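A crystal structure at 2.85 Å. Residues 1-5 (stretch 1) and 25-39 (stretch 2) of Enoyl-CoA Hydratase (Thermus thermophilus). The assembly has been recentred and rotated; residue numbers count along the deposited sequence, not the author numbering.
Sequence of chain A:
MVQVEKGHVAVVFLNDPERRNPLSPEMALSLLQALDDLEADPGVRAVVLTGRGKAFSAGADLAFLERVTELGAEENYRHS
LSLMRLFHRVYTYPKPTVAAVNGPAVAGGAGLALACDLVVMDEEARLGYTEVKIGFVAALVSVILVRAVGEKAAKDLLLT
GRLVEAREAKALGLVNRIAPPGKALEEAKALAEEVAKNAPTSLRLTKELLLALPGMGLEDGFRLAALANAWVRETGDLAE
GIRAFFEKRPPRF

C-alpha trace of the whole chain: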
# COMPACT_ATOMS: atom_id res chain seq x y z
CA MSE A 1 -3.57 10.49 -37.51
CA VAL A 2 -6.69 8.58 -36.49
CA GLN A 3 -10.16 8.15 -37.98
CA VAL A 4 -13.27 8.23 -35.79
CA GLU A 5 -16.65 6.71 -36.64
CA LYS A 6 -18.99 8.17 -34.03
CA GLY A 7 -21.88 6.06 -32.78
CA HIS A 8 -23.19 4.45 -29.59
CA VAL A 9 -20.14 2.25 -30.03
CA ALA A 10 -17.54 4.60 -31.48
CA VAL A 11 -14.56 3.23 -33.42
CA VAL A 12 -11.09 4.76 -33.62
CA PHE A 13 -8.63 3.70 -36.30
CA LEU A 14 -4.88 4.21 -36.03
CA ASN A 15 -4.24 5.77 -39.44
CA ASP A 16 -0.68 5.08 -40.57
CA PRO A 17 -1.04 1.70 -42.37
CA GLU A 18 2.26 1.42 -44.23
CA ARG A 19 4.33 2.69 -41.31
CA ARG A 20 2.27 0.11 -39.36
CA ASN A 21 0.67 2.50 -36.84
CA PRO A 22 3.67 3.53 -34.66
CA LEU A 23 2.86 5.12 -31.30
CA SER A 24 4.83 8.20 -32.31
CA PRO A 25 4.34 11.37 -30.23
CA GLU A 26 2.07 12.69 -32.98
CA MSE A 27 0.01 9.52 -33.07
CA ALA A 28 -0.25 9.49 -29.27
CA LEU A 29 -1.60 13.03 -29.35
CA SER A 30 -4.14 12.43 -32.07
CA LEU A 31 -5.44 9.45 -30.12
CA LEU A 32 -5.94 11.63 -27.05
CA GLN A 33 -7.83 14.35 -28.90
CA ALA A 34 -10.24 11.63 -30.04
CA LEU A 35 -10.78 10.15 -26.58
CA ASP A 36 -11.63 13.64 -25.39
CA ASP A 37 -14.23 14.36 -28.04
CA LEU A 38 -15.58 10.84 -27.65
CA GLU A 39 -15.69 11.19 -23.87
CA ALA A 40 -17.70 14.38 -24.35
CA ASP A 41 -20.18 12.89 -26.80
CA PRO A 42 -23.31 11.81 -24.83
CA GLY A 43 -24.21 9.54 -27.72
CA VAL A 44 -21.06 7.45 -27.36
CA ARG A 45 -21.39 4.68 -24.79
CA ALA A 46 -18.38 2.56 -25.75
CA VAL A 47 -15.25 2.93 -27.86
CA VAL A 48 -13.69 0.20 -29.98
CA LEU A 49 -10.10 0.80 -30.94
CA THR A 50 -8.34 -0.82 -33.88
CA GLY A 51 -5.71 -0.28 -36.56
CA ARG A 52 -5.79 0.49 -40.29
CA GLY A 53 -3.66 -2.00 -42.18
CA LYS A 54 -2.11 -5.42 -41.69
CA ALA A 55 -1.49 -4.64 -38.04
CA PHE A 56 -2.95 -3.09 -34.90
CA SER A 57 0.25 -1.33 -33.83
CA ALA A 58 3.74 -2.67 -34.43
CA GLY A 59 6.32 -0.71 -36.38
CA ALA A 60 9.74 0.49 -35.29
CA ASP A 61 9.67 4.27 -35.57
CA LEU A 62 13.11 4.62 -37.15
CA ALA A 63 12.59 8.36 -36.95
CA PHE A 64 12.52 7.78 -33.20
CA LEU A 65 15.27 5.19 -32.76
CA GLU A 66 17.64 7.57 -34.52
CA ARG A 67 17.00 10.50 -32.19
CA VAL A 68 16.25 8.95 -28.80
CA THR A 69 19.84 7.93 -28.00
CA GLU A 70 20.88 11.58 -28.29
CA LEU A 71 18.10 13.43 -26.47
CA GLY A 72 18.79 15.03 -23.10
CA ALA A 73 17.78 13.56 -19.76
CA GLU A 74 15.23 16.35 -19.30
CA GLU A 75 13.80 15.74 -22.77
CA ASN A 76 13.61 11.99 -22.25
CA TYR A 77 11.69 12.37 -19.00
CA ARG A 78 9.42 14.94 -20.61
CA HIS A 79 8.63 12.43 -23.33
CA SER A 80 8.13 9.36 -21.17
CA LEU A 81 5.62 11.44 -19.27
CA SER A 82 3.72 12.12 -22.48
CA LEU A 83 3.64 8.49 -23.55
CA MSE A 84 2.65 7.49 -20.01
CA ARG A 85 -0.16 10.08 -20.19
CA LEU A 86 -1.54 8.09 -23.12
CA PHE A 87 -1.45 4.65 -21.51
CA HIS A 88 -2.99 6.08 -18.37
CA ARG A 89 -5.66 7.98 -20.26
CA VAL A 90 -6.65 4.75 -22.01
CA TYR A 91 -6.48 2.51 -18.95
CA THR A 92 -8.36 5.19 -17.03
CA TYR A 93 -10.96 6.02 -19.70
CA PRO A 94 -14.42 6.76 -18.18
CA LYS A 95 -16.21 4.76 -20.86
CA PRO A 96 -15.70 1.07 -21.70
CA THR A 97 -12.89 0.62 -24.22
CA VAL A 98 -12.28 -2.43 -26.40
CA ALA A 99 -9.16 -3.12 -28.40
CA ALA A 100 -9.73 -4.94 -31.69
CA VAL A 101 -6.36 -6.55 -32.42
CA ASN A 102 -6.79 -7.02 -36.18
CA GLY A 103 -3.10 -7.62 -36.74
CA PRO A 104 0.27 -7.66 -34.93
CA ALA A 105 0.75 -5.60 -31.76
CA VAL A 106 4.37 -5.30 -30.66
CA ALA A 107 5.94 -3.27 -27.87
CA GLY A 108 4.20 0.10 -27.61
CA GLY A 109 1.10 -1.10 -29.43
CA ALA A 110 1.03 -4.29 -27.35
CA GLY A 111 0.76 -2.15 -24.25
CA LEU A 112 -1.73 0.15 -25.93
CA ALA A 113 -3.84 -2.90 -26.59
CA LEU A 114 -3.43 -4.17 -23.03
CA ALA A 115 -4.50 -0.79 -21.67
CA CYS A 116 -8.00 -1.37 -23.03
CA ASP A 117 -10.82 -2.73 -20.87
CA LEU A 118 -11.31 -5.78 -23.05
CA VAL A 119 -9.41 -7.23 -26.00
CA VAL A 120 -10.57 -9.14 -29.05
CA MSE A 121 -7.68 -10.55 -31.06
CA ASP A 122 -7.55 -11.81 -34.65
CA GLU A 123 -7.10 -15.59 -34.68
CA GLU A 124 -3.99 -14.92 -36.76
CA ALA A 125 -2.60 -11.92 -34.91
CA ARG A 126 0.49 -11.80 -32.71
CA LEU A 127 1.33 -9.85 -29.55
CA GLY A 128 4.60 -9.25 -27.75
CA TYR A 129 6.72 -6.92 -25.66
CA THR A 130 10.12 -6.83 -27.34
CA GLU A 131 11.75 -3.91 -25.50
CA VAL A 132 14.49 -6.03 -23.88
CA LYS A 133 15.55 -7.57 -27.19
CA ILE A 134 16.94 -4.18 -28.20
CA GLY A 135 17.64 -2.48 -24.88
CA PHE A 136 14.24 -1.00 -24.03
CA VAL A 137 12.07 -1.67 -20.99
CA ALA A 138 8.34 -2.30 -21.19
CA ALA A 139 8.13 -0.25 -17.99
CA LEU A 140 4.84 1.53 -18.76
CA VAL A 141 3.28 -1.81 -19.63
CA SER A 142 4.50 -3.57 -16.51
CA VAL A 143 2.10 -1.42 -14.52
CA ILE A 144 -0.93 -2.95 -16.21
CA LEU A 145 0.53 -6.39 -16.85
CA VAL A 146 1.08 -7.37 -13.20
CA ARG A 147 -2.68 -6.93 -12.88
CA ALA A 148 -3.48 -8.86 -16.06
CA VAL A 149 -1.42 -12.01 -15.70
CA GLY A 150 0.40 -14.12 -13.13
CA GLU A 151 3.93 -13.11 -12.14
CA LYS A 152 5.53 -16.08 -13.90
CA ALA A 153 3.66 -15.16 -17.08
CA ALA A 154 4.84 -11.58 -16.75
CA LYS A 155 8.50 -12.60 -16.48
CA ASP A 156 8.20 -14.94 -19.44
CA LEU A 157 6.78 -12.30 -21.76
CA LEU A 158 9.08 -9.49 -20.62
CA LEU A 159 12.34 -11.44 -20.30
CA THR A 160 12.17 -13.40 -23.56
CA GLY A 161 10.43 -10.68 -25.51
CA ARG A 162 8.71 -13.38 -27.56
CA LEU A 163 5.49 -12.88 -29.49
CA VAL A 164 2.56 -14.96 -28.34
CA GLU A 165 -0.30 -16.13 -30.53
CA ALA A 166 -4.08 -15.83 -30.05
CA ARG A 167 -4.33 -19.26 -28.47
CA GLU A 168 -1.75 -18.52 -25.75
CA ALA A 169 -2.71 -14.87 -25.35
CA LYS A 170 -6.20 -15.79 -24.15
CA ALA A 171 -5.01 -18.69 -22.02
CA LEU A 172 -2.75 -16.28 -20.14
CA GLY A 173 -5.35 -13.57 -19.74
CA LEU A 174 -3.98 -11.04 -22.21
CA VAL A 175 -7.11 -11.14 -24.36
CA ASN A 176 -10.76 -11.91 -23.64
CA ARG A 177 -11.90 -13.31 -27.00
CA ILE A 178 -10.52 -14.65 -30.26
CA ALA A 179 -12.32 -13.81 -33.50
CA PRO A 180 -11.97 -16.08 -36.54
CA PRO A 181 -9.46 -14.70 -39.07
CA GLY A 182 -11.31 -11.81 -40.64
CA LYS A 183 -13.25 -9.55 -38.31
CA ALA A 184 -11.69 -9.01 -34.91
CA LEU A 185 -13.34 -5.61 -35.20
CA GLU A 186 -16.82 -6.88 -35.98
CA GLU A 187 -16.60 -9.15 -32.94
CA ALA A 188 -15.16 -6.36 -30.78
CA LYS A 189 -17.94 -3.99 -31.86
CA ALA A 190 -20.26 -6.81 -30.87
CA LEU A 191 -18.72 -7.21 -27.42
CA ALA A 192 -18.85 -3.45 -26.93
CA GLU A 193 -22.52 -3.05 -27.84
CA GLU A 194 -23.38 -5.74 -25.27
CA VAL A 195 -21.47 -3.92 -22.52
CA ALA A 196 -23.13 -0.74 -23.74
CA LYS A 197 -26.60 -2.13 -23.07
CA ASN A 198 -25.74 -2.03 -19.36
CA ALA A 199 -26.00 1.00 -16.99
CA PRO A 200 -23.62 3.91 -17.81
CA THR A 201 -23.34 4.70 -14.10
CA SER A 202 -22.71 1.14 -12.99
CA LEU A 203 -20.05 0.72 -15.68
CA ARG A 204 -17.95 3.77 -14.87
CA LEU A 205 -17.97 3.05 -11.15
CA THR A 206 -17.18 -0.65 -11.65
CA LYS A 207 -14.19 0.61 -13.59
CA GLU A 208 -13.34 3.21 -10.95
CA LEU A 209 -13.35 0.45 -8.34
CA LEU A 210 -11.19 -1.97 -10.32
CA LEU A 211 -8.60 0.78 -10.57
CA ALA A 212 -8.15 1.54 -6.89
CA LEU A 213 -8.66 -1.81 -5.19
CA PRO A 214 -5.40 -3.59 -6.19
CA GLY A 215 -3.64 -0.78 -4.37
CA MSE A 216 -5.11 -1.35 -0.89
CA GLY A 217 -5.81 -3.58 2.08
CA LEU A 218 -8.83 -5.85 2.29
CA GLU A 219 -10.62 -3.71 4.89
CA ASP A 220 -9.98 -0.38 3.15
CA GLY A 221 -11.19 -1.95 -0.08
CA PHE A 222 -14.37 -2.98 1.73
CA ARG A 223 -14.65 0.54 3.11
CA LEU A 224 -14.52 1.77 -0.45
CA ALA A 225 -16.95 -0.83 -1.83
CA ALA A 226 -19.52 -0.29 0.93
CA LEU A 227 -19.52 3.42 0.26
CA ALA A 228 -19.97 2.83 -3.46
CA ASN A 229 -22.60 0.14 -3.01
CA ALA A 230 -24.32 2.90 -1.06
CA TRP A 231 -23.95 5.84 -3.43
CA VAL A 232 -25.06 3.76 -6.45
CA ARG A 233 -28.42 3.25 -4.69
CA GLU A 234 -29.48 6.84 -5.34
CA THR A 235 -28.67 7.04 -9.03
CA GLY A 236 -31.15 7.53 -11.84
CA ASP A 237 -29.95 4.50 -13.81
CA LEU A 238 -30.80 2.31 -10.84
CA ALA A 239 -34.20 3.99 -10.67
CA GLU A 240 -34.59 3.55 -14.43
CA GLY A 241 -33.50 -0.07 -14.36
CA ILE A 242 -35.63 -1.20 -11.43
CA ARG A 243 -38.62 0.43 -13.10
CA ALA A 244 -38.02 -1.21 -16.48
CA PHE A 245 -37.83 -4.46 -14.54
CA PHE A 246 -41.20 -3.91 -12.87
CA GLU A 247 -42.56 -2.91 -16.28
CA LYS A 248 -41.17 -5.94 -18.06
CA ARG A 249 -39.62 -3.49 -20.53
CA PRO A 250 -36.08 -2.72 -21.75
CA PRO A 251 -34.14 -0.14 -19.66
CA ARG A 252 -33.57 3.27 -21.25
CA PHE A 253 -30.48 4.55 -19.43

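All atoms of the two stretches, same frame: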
# COMPACT_ATOMS: atom_id res chain seq x y z
N MSE A 1 -3.43 11.50 -36.42
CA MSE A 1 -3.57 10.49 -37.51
C MSE A 1 -4.44 9.31 -37.09
O MSE A 1 -3.97 8.18 -36.99
CB MSE A 1 -2.19 10.01 -37.98
CG MSE A 1 -1.08 10.06 -36.93
SE MSE A 1 -0.44 11.86 -36.51
CE MSE A 1 -0.02 12.48 -38.30
N VAL A 2 -5.72 9.59 -36.87
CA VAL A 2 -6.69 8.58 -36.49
C VAL A 2 -8.05 8.95 -37.07
O VAL A 2 -8.38 10.13 -37.21
CB VAL A 2 -6.83 8.45 -34.96
CG1 VAL A 2 -5.58 7.82 -34.37
CG2 VAL A 2 -7.08 9.82 -34.34
N GLN A 3 -8.84 7.94 -37.41
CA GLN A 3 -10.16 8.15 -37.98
C GLN A 3 -11.20 7.73 -36.94
O GLN A 3 -11.05 6.69 -36.30
CB GLN A 3 -10.31 7.32 -39.27
CG GLN A 3 -9.11 7.45 -40.20
CD GLN A 3 -9.16 6.49 -41.38
OE1 GLN A 3 -9.31 5.29 -41.22
NE2 GLN A 3 -9.02 7.04 -42.58
N VAL A 4 -12.25 8.53 -36.78
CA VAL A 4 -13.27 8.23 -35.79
C VAL A 4 -14.68 8.11 -36.34
O VAL A 4 -15.22 9.07 -36.89
CB VAL A 4 -13.29 9.31 -34.69
CG1 VAL A 4 -14.34 8.98 -33.65
CG2 VAL A 4 -11.91 9.42 -34.05
N GLU A 5 -15.28 6.94 -36.18
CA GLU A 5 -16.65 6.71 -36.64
C GLU A 5 -17.56 6.80 -35.42
O GLU A 5 -17.75 5.80 -34.72
CB GLU A 5 -16.79 5.34 -37.29
CG GLU A 5 -15.81 5.10 -38.42
CD GLU A 5 -16.17 3.87 -39.23
OE1 GLU A 5 -16.48 2.82 -38.63
OE2 GLU A 5 -16.13 3.96 -40.48
N PRO A 25 4.90 10.27 -31.02
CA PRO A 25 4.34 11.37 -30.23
C PRO A 25 3.08 11.94 -30.89
O PRO A 25 2.07 12.18 -30.24
CB PRO A 25 5.48 12.37 -30.21
CG PRO A 25 6.67 11.48 -30.13
CD PRO A 25 6.36 10.39 -31.13
N GLU A 26 3.17 12.14 -32.20
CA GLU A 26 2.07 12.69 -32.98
C GLU A 26 0.85 11.80 -32.89
O GLU A 26 -0.26 12.27 -32.64
CB GLU A 26 2.48 12.83 -34.44
CG GLU A 26 3.89 13.35 -34.63
CD GLU A 26 4.74 12.42 -35.48
OE1 GLU A 26 4.33 12.12 -36.62
OE2 GLU A 26 5.82 11.99 -35.01
N MSE A 27 1.07 10.51 -33.12
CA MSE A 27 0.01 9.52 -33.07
C MSE A 27 -0.62 9.47 -31.68
O MSE A 27 -1.84 9.40 -31.53
CB MSE A 27 0.58 8.15 -33.44
CG MSE A 27 -0.36 6.98 -33.20
SE MSE A 27 -1.90 6.94 -34.36
CE MSE A 27 -1.45 5.34 -35.35
N ALA A 28 0.22 9.52 -30.65
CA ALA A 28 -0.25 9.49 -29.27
C ALA A 28 -1.19 10.66 -29.02
O ALA A 28 -2.24 10.51 -28.40
CB ALA A 28 0.93 9.55 -28.33
N LEU A 29 -0.80 11.83 -29.52
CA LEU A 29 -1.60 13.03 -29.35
C LEU A 29 -2.92 12.97 -30.07
O LEU A 29 -3.95 13.34 -29.51
CB LEU A 29 -0.82 14.25 -29.82
CG LEU A 29 0.16 14.80 -28.78
CD1 LEU A 29 0.91 15.97 -29.38
CD2 LEU A 29 -0.61 15.24 -27.54
N SER A 30 -2.90 12.51 -31.31
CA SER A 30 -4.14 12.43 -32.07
C SER A 30 -5.12 11.51 -31.37
O SER A 30 -6.33 11.77 -31.33
CB SER A 30 -3.86 11.91 -33.48
OG SER A 30 -3.25 10.64 -33.44
N LEU A 31 -4.60 10.42 -30.82
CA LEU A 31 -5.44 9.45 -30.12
C LEU A 31 -6.10 10.07 -28.89
O LEU A 31 -7.25 9.76 -28.55
CB LEU A 31 -4.60 8.22 -29.73
CG LEU A 31 -5.38 6.99 -29.26
CD1 LEU A 31 -6.54 6.73 -30.21
CD2 LEU A 31 -4.46 5.79 -29.21
N LEU A 32 -5.38 10.97 -28.22
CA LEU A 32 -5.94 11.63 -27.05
C LEU A 32 -7.10 12.53 -27.47
O LEU A 32 -8.21 12.41 -26.95
CB LEU A 32 -4.86 12.46 -26.34
CG LEU A 32 -3.71 11.67 -25.69
CD1 LEU A 32 -2.73 12.63 -25.06
CD2 LEU A 32 -4.27 10.73 -24.65
N GLN A 33 -6.83 13.42 -28.41
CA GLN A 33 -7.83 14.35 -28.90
C GLN A 33 -9.14 13.61 -29.17
O GLN A 33 -10.22 14.11 -28.86
CB GLN A 33 -7.33 15.02 -30.18
CG GLN A 33 -8.12 16.25 -30.60
CD GLN A 33 -8.08 17.36 -29.55
OE1 GLN A 33 -8.82 17.33 -28.56
NE2 GLN A 33 -7.21 18.35 -29.77
N ALA A 34 -9.04 12.42 -29.75
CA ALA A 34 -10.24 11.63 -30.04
C ALA A 34 -10.95 11.25 -28.75
O ALA A 34 -12.14 11.56 -28.57
CB ALA A 34 -9.86 10.38 -30.80
N LEU A 35 -10.23 10.58 -27.85
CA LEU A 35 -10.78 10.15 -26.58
C LEU A 35 -11.50 11.28 -25.86
O LEU A 35 -12.49 11.06 -25.18
CB LEU A 35 -9.67 9.57 -25.70
CG LEU A 35 -9.05 8.28 -26.26
CD1 LEU A 35 -7.81 7.90 -25.48
CD2 LEU A 35 -10.07 7.17 -26.22
N ASP A 36 -10.99 12.49 -26.02
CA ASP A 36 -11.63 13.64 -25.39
C ASP A 36 -12.98 13.90 -26.02
O ASP A 36 -14.00 13.90 -25.33
CB ASP A 36 -10.75 14.88 -25.54
CG ASP A 36 -9.47 14.75 -24.75
OD1 ASP A 36 -8.91 13.64 -24.74
OD2 ASP A 36 -9.03 15.76 -24.15
N ASP A 37 -12.99 14.12 -27.32
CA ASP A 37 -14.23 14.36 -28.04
C ASP A 37 -15.19 13.24 -27.66
O ASP A 37 -16.27 13.48 -27.12
CB ASP A 37 -13.98 14.33 -29.55
CG ASP A 37 -12.96 15.36 -30.01
OD1 ASP A 37 -12.49 15.26 -31.16
OD2 ASP A 37 -12.63 16.28 -29.22
N LEU A 38 -14.78 12.01 -27.94
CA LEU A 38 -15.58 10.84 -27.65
C LEU A 38 -16.05 10.74 -26.20
O LEU A 38 -17.12 10.20 -25.92
CB LEU A 38 -14.80 9.59 -28.03
CG LEU A 38 -14.47 9.49 -29.52
CD1 LEU A 38 -13.30 8.55 -29.74
CD2 LEU A 38 -15.70 9.04 -30.28
N GLU A 39 -15.26 11.26 -25.26
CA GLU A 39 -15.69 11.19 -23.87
C GLU A 39 -16.78 12.22 -23.64
O GLU A 39 -17.63 12.05 -22.75
CB GLU A 39 -14.53 11.47 -22.91
CG GLU A 39 -14.80 10.91 -21.51
CD GLU A 39 -14.16 11.71 -20.39
OE1 GLU A 39 -12.97 12.07 -20.50
OE2 GLU A 39 -14.85 11.98 -19.39

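This is a small, mainly apolar strand-on-helix contact, in which one face of a short N-terminal strand lies along a helix and no hydrogen bond joins the two. The strand covers residues 2-5, and the helix runs through 25-39 and continues beyond. Their N-to-C directions are nearly parallel, 17° apart, and the axes approach to 8.9 Å. The two segments therefore advance together: Met1 lies beside Met27, with CA atoms 5.8 Å apart, and Val4 lies beside Ala34, CA to CA 7.3 Å. The contact buries 388 Å², summed over both sides.

Side chains alternate along an extended strand, and this sets the pattern. Val2 and Val4 point toward the helix. Gln3, between them, makes no contact with it, and Glu5 points away. On the helix, Ser30, Ala34 and Leu38 all point toward the strand. They are spaced four residues apart, about one helical turn, so they line up along one side.

Val4 packs at the C-terminal end of the contact. Its CG2 lies 4.0 Å from CB of Ala34, and its CG1 lies 3.6 Å from CD2 of Leu38. One methyl thus meets the small alanine while the other meets the leucine one turn later. Leu38 is buried, with chi1 in m and chi2 in t.

Val2 packs further back along the helix. Its CG1 is 3.8 Å from SE of Met27 and 4.4 Å from CD1 of Leu31, the latter a looser contact. Its CG2 sits 3.7 Å from the backbone O of Ser30. That oxygen accepts the helical hydrogen bond from Ala34 N, at 3.2 Å, so it has a partner within the helix.

Met1 and Met27 are both selenomethionines. The CA-to-CB bond of Met1 points sideways to the helix, and its SE lies 3.7 Å from CB of Glu26. Its CG is 4.1 Å from SE of Met27, and its backbone O is 3.6 Å from that same selenium. These are van der Waals contacts with a large, polarizable atom.

The polar approach is at Met1 N, which lies 3.0 Å from CB and 3.1 Å from OG of Ser30. The latter distance would suit a hydrogen bond, but the angle is poor. The Ser30 hydroxyl instead donates to the backbone O of Met27, OG to O 2.7 Å, within its own helix. Ser30 has chi1 in p, which turns OG back toward the preceding turn.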